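Local structure of glycogen accumulation regulator GarA (Mycobacterium tuberculosis, 6I2P) at residues C[71-75]-C[76-80]; C[137-141]-C[142-146]. The protein probably regulates carbon and glycogen metabolism through its FHA domain, a module that in this family typically recognises phosphothreonine-bearing partner proteins. All blocks are in the same frame, centred on the assembly; numbering follows the deposited sequence.

In the fold
Both contacts belong to the β-sandwich of the FHA domain and lie in series along the chain. Contact 1 is the partly buried crossing from one sheet to the other: strand 70-73 is an edge strand of the six-stranded sheet within this chain, and strand 77-81 starts in the facing one. Contact 2 is a buried hairpin within the six-stranded sheet, joining strands 137-140 and 143-149. Backbone hydrogen bonds hold the hairpin, with E137, Q139 and R144 on one face and apolar side chains on the other, whereas contact 1 relies on a methyl contact and a bridging water. Between the sheets they meet at A80 CB and I140 CD1, 4.3 Å apart, and L73, A80, V138 and I140 all touch F102.

Contact 1. Residues C[71-75]-C[76-80]; sequences FLLDQ and AITSA
L73 and T78 meet with their methyl groups on the inner side of the turn that carries the chain from one sheet of the FHA β-sandwich to the other. Strand 70-73 is the outermost strand of the six-stranded sheet within this chain; after D74, Q75 and A76 the chain enters strand 77-81 of the facing sheet. L73 points neither straight at strand 77-81 nor away from it, but its CD2 branch swings inward and comes within 3.8 Å of T78 CG2. The same L73 methyl is also 3.8 Å from T78 CB, so it lies against the branch point of the threonine as well as against one methyl. T78 directs its side chain back at 71-75. Its OG1 stands beside the backbone N (chi1 -39°) and CG2 anti to it, which turns the methyl to L73 and sets the hydroxyl facing Q75 CB and the water. Q75 comes from the turn itself: its CB lies 4.0 Å from T78 OG1 and 3.7 Å from the carbonyl oxygen of I77, so the base of its side chain lies against the start of strand 77-81. Beyond the contact, L73 also packs on A57, L59, I88 and F102, and T78 on I88, which places the apolar half in the interior between the sheets. The exposed half is I77 and A76, where the side chains turn outward. One water closes the polar side. It accepts hydrogen bonds from D74 N and from T78 OG1 and donates one to L72 O, thereby tying the end of the first strand to the second strand where the two backbones diverge. The hydroxyl arm of this bridge, T78 OG1 to the water oxygen, measures 3.1 Å.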
ATOM      1  N   PHE C  71      26.103  -6.819   4.063  1.00 44.88           N
ATOM      2  CA  PHE C  71      26.889  -5.944   3.212  1.00 45.83           C
ATOM      3  C   PHE C  71      28.010  -5.342   4.033  1.00 51.91           C
ATOM      4  O   PHE C  71      27.764  -4.789   5.111  1.00 50.15           O
ATOM      5  CB  PHE C  71      25.993  -4.842   2.610  1.00 46.34           C
ATOM      6  CG  PHE C  71      24.707  -5.353   1.998  1.00 46.99           C
ATOM      7  CD1 PHE C  71      24.680  -5.824   0.693  1.00 50.69           C
ATOM      8  CD2 PHE C  71      23.531  -5.388   2.741  1.00 47.75           C
ATOM      9  CE1 PHE C  71      23.496  -6.307   0.134  1.00 51.72           C
ATOM     10  CE2 PHE C  71      22.350  -5.889   2.187  1.00 50.50           C
ATOM     11  CZ  PHE C  71      22.340  -6.341   0.887  1.00 49.83           C
ATOM     12  N   LEU C  72      29.245  -5.487   3.544  1.00 52.21           N
ATOM     13  CA  LEU C  72      30.418  -4.949   4.222  1.00 53.75           C
ATOM     14  C   LEU C  72      30.688  -3.523   3.752  1.00 57.96           C
ATOM     15  O   LEU C  72      30.747  -3.263   2.550  1.00 58.11           O
ATOM     16  CB  LEU C  72      31.648  -5.843   3.990  1.00 56.16           C
ATOM     17  CG  LEU C  72      32.888  -5.526   4.829  1.00 62.72           C
ATOM     18  CD1 LEU C  72      32.816  -6.206   6.205  1.00 62.64           C
ATOM     19  CD2 LEU C  72      34.155  -5.961   4.100  1.00 67.05           C
ATOM     20  N   LEU C  73      30.834  -2.604   4.714  1.00 54.42           N
ATOM     21  CA  LEU C  73      31.158  -1.202   4.468  1.00 54.47           C
ATOM     22  C   LEU C  73      32.663  -1.062   4.710  1.00 61.36           C
ATOM     23  O   LEU C  73      33.124  -1.247   5.841  1.00 60.97           O
ATOM     24  CB  LEU C  73      30.362  -0.274   5.413  1.00 53.05           C
ATOM     25  CG  LEU C  73      28.837  -0.394   5.408  1.00 55.75           C
ATOM     26  CD1 LEU C  73      28.232   0.346   6.577  1.00 54.95           C
ATOM     27  CD2 LEU C  73      28.243   0.126   4.118  1.00 58.20           C
ATOM     28  N   ASP C  74      33.434  -0.809   3.636  1.00 60.69           N
ATOM     29  CA  ASP C  74      34.897  -0.684   3.702  1.00 63.53           C
ATOM     30  C   ASP C  74      35.441   0.461   2.827  1.00 69.27           C
ATOM     31  O   ASP C  74      36.657   0.666   2.754  1.00 72.35           O
ATOM     32  CB  ASP C  74      35.569  -2.031   3.360  1.00 66.78           C
ATOM     33  CG  ASP C  74      35.252  -2.616   1.988  1.00 77.24           C
ATOM     34  OD1 ASP C  74      34.472  -1.984   1.226  1.00 76.49           O
ATOM     35  OD2 ASP C  74      35.777  -3.706   1.674  1.00 83.95           O
ATOM     36  N   GLN C  75      34.524   1.211   2.178  1.00 63.10           N
ATOM     37  CA  GLN C  75      34.820   2.361   1.318  1.00 63.54           C
ATOM     38  C   GLN C  75      34.390   3.648   2.036  1.00 65.15           C
ATOM     39  O   GLN C  75      33.663   3.583   3.031  1.00 61.84           O
ATOM     40  CB  GLN C  75      34.042   2.246  -0.010  1.00 64.03           C
ATOM     41  CG  GLN C  75      34.469   1.104  -0.922  1.00 71.29           C
ATOM     42  CD  GLN C  75      33.388   0.690  -1.899  1.00 87.42           C
ATOM     43  OE1 GLN C  75      32.438   1.433  -2.198  1.00 77.19           O
ATOM     44  NE2 GLN C  75      33.517  -0.517  -2.429  1.00 85.93           N
ATOM     45  N   ALA C  76      34.814   4.817   1.508  1.00 63.20           N
ATOM     46  CA  ALA C  76      34.449   6.125   2.048  1.00 62.74           C
ATOM     47  C   ALA C  76      32.972   6.415   1.754  1.00 64.25           C
ATOM     48  O   ALA C  76      32.295   7.027   2.577  1.00 62.43           O
ATOM     49  CB  ALA C  76      35.327   7.212   1.445  1.00 66.60           C
ATOM     50  N   ILE C  77      32.481   5.977   0.579  1.00 60.35           N
ATOM     51  CA  ILE C  77      31.091   6.150   0.148  1.00 57.83           C
ATOM     52  C   ILE C  77      30.554   4.809  -0.364  1.00 60.06           C
ATOM     53  O   ILE C  77      31.174   4.181  -1.226  1.00 61.97           O
ATOM     54  CB  ILE C  77      30.937   7.310  -0.890  1.00 62.08           C
ATOM     55  CG1 ILE C  77      31.227   8.677  -0.234  1.00 63.49           C
ATOM     56  CG2 ILE C  77      29.526   7.326  -1.526  1.00 60.82           C
ATOM     57  CD1 ILE C  77      31.742   9.753  -1.167  1.00 71.96           C
ATOM     58  N   THR C  78      29.420   4.370   0.194  1.00 52.66           N
ATOM     59  CA  THR C  78      28.769   3.122  -0.187  1.00 51.04           C
ATOM     60  C   THR C  78      27.299   3.429  -0.477  1.00 54.27           C
ATOM     61  O   THR C  78      26.547   3.763   0.439  1.00 52.76           O
ATOM     62  CB  THR C  78      28.984   2.036   0.888  1.00 54.75           C
ATOM     63  OG1 THR C  78      30.314   2.109   1.400  1.00 59.67           O
ATOM     64  CG2 THR C  78      28.738   0.647   0.363  1.00 49.07           C
ATOM     65  N   SER C  79      26.898   3.373  -1.749  1.00 51.68           N
ATOM     66  CA  SER C  79      25.517   3.678  -2.130  1.00 50.67           C
ATOM     67  C   SER C  79      24.564   2.521  -1.822  1.00 52.98           C
ATOM     68  O   SER C  79      24.964   1.356  -1.880  1.00 53.10           O
ATOM     69  CB  SER C  79      25.430   4.093  -3.596  1.00 55.09           C
ATOM     70  OG  SER C  79      25.933   3.083  -4.454  1.00 64.80           O
ATOM     71  N   ALA C  80      23.309   2.853  -1.483  1.00 47.38           N
ATOM     72  CA  ALA C  80      22.269   1.874  -1.168  1.00 45.84           C
ATOM     73  C   ALA C  80      20.956   2.270  -1.856  1.00 48.47           C
ATOM     74  O   ALA C  80      20.470   3.385  -1.664  1.00 46.17           O
ATOM     75  CB  ALA C  80      22.077   1.766   0.346  1.00 44.88           C
TER
HETATM   76  O   HOH W   1      31.774  -0.649   1.043  1.00 62.45           O

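Contact 2. Residues C[137-141]-C[142-146]; sequences EVQIG and KFRLV. With SO4 (sulfate ion), chain L.
E137 and R144 reach each other because both carry CG anti to the carbonyl carbon; the glutamate then runs extended, while the arginine bends at chi3 (60°) and brings its guanidinium round. E137 OE2 and R144 NH2 form a long salt bridge of 3.8 Å, with carboxylate and guanidinium planes 58° apart, so the groups meet obliquely. Each has a further partner: K62 forms a salt bridge with E137 OE1, and A28 O accepts from R144 NH2, while R144 NE is buried with no partner in the model. On this face E137 CG also rests on V146 CG2 at 3.8 Å, and Q139 lies beside R144, its amide held by S32 and E33. The other face is apolar: I140 CD1 touches L145 CD1 at 4.1 Å, and V138 pairs with L145. The backbone is a tight antiparallel hairpin in which V138 and L145 exchange two hydrogen bonds (2.7 Å from V138 N to L145 O), and I140 and F143 two more. A type II' turn closes it, with G141 at positive phi. Here F143 N reaches I140 O at 2.9 Å from 42° above the carbonyl plane, while the same oxygen sits at the edge of the F143 ring. K142 points outward from the turn, and its NZ donates to O1 of a sulfate (2.8 Å), probably from the crystallisation liquor, beside a basic side chain of another protein chain. R144 also packs on the backbone of that chain. In the six-stranded sheet, strand 120-122 flanks the hairpin at 137-140 and strand 57-61 at 143-149; V138 and I140 face strand 100-105 of the opposite sheet.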
ATOM      1  N   GLU C 137      19.724   0.360  14.077  1.00 51.28           N
ATOM      2  CA  GLU C 137      18.844  -0.198  13.061  1.00 49.77           C
ATOM      3  C   GLU C 137      18.516   0.846  11.996  1.00 52.73           C
ATOM      4  O   GLU C 137      18.047   1.939  12.312  1.00 52.33           O
ATOM      5  CB  GLU C 137      17.576  -0.800  13.684  1.00 52.14           C
ATOM      6  CG  GLU C 137      17.839  -2.146  14.353  1.00 67.61           C
ATOM      7  CD  GLU C 137      16.638  -3.044  14.583  1.00 93.32           C
ATOM      8  OE1 GLU C 137      16.435  -3.469  15.742  1.00 94.69           O
ATOM      9  OE2 GLU C 137      15.914  -3.344  13.606  1.00 91.11           O
ATOM     10  N   VAL C 138      18.792   0.507  10.732  1.00 49.04           N
ATOM     11  CA  VAL C 138      18.567   1.373   9.575  1.00 47.88           C
ATOM     12  C   VAL C 138      17.420   0.820   8.740  1.00 50.64           C
ATOM     13  O   VAL C 138      17.474  -0.328   8.298  1.00 49.36           O
ATOM     14  CB  VAL C 138      19.853   1.591   8.725  1.00 51.14           C
ATOM     15  CG1 VAL C 138      19.629   2.662   7.653  1.00 50.91           C
ATOM     16  CG2 VAL C 138      21.049   1.957   9.599  1.00 51.61           C
ATOM     17  N   GLN C 139      16.382   1.640   8.526  1.00 47.78           N
ATOM     18  CA  GLN C 139      15.243   1.245   7.708  1.00 46.75           C
ATOM     19  C   GLN C 139      15.269   1.964   6.375  1.00 50.05           C
ATOM     20  O   GLN C 139      15.192   3.194   6.323  1.00 50.29           O
ATOM     21  CB  GLN C 139      13.899   1.430   8.434  1.00 48.82           C
ATOM     22  CG  GLN C 139      12.774   0.620   7.796  1.00 57.60           C
ATOM     23  CD  GLN C 139      11.400   1.074   8.207  1.00 68.77           C
ATOM     24  OE1 GLN C 139      10.982   0.941   9.359  1.00 62.92           O
ATOM     25  NE2 GLN C 139      10.657   1.604   7.257  1.00 61.94           N
ATOM     26  N   ILE C 140      15.429   1.179   5.302  1.00 45.97           N
ATOM     27  CA  ILE C 140      15.422   1.620   3.908  1.00 45.24           C
ATOM     28  C   ILE C 140      14.338   0.769   3.253  1.00 49.15           C
ATOM     29  O   ILE C 140      14.494  -0.446   3.120  1.00 49.75           O
ATOM     30  CB  ILE C 140      16.823   1.499   3.240  1.00 47.83           C
ATOM     31  CG1 ILE C 140      17.819   2.515   3.864  1.00 47.75           C
ATOM     32  CG2 ILE C 140      16.729   1.692   1.721  1.00 48.66           C
ATOM     33  CD1 ILE C 140      19.317   2.257   3.589  1.00 52.41           C
ATOM     34  N   GLY C 141      13.215   1.406   2.948  1.00 44.95           N
ATOM     35  CA  GLY C 141      12.038   0.744   2.399  1.00 45.29           C
ATOM     36  C   GLY C 141      11.416  -0.147   3.450  1.00 49.77           C
ATOM     37  O   GLY C 141      11.080   0.316   4.542  1.00 47.93           O
ATOM     38  N   LYS C 142      11.322  -1.442   3.142  1.00 49.25           N
ATOM     39  CA  LYS C 142      10.826  -2.468   4.056  1.00 50.74           C
ATOM     40  C   LYS C 142      12.018  -3.241   4.648  1.00 54.77           C
ATOM     41  O   LYS C 142      11.811  -4.215   5.370  1.00 56.36           O
ATOM     42  CB  LYS C 142       9.843  -3.427   3.349  1.00 55.52           C
ATOM     43  CG  LYS C 142       8.508  -2.811   2.957  1.00 65.92           C
ATOM     44  CD  LYS C 142       7.606  -3.865   2.327  1.00 81.94           C
ATOM     45  CE  LYS C 142       7.269  -3.573   0.883  1.00 96.84           C
ATOM     46  NZ  LYS C 142       6.547  -4.703   0.249  1.00111.34           N
ATOM     47  N   PHE C 143      13.263  -2.819   4.334  1.00 49.78           N
ATOM     48  CA  PHE C 143      14.473  -3.459   4.859  1.00 48.75           C
ATOM     49  C   PHE C 143      14.815  -2.921   6.237  1.00 52.76           C
ATOM     50  O   PHE C 143      14.863  -1.712   6.438  1.00 51.40           O
ATOM     51  CB  PHE C 143      15.678  -3.264   3.923  1.00 49.97           C
ATOM     52  CG  PHE C 143      15.664  -4.102   2.670  1.00 52.17           C
ATOM     53  CD1 PHE C 143      15.100  -3.613   1.497  1.00 55.33           C
ATOM     54  CD2 PHE C 143      16.242  -5.369   2.651  1.00 54.40           C
ATOM     55  CE1 PHE C 143      15.106  -4.381   0.327  1.00 57.35           C
ATOM     56  CE2 PHE C 143      16.235  -6.144   1.483  1.00 58.53           C
ATOM     57  CZ  PHE C 143      15.673  -5.639   0.326  1.00 57.20           C
ATOM     58  N   ARG C 144      15.049  -3.827   7.183  1.00 51.60           N
ATOM     59  CA  ARG C 144      15.448  -3.510   8.549  1.00 51.64           C
ATOM     60  C   ARG C 144      16.860  -4.047   8.702  1.00 53.85           C
ATOM     61  O   ARG C 144      17.074  -5.251   8.860  1.00 54.17           O
ATOM     62  CB  ARG C 144      14.463  -4.101   9.571  1.00 54.50           C
ATOM     63  CG  ARG C 144      13.160  -3.295   9.678  1.00 67.06           C
ATOM     64  CD  ARG C 144      12.104  -3.998  10.512  1.00 78.40           C
ATOM     65  NE  ARG C 144      12.554  -4.239  11.886  1.00 87.13           N
ATOM     66  CZ  ARG C 144      11.827  -3.998  12.972  1.00103.62           C
ATOM     67  NH1 ARG C 144      10.603  -3.501  12.862  1.00 89.37           N
ATOM     68  NH2 ARG C 144      12.317  -4.258  14.176  1.00 94.80           N
ATOM     69  N   LEU C 145      17.823  -3.155   8.516  1.00 49.09           N
ATOM     70  CA  LEU C 145      19.243  -3.477   8.566  1.00 48.69           C
ATOM     71  C   LEU C 145      19.802  -3.161   9.932  1.00 52.81           C
ATOM     72  O   LEU C 145      19.425  -2.155  10.526  1.00 53.77           O
ATOM     73  CB  LEU C 145      20.029  -2.682   7.500  1.00 48.31           C
ATOM     74  CG  LEU C 145      19.484  -2.695   6.052  1.00 52.77           C
ATOM     75  CD1 LEU C 145      19.833  -1.408   5.328  1.00 52.81           C
ATOM     76  CD2 LEU C 145      19.990  -3.904   5.268  1.00 53.59           C
ATOM     77  N   VAL C 146      20.692  -4.020  10.437  1.00 47.83           N
ATOM     78  CA  VAL C 146      21.391  -3.765  11.689  1.00 47.86           C
ATOM     79  C   VAL C 146      22.832  -3.421  11.317  1.00 50.40           C
ATOM     80  O   VAL C 146      23.461  -4.134  10.526  1.00 49.62           O
ATOM     81  CB  VAL C 146      21.283  -4.921  12.717  1.00 52.54           C
ATOM     82  CG1 VAL C 146      22.132  -4.655  13.965  1.00 53.22           C
ATOM     83  CG2 VAL C 146      19.833  -5.145  13.108  1.00 52.83           C
TER
HETATM   84  S   SO4 L 202       8.276  -6.284  -2.650  1.00 89.22           S
HETATM   85  O1  SO4 L 202       7.326  -6.670  -1.602  1.00 88.30           O
HETATM   86  O2  SO4 L 202       7.633  -6.409  -3.959  1.00 89.03           O
HETATM   87  O3  SO4 L 202       8.705  -4.900  -2.443  1.00 90.20           O
HETATM   88  O4  SO4 L 202       9.459  -7.151  -2.599  1.00 89.45           O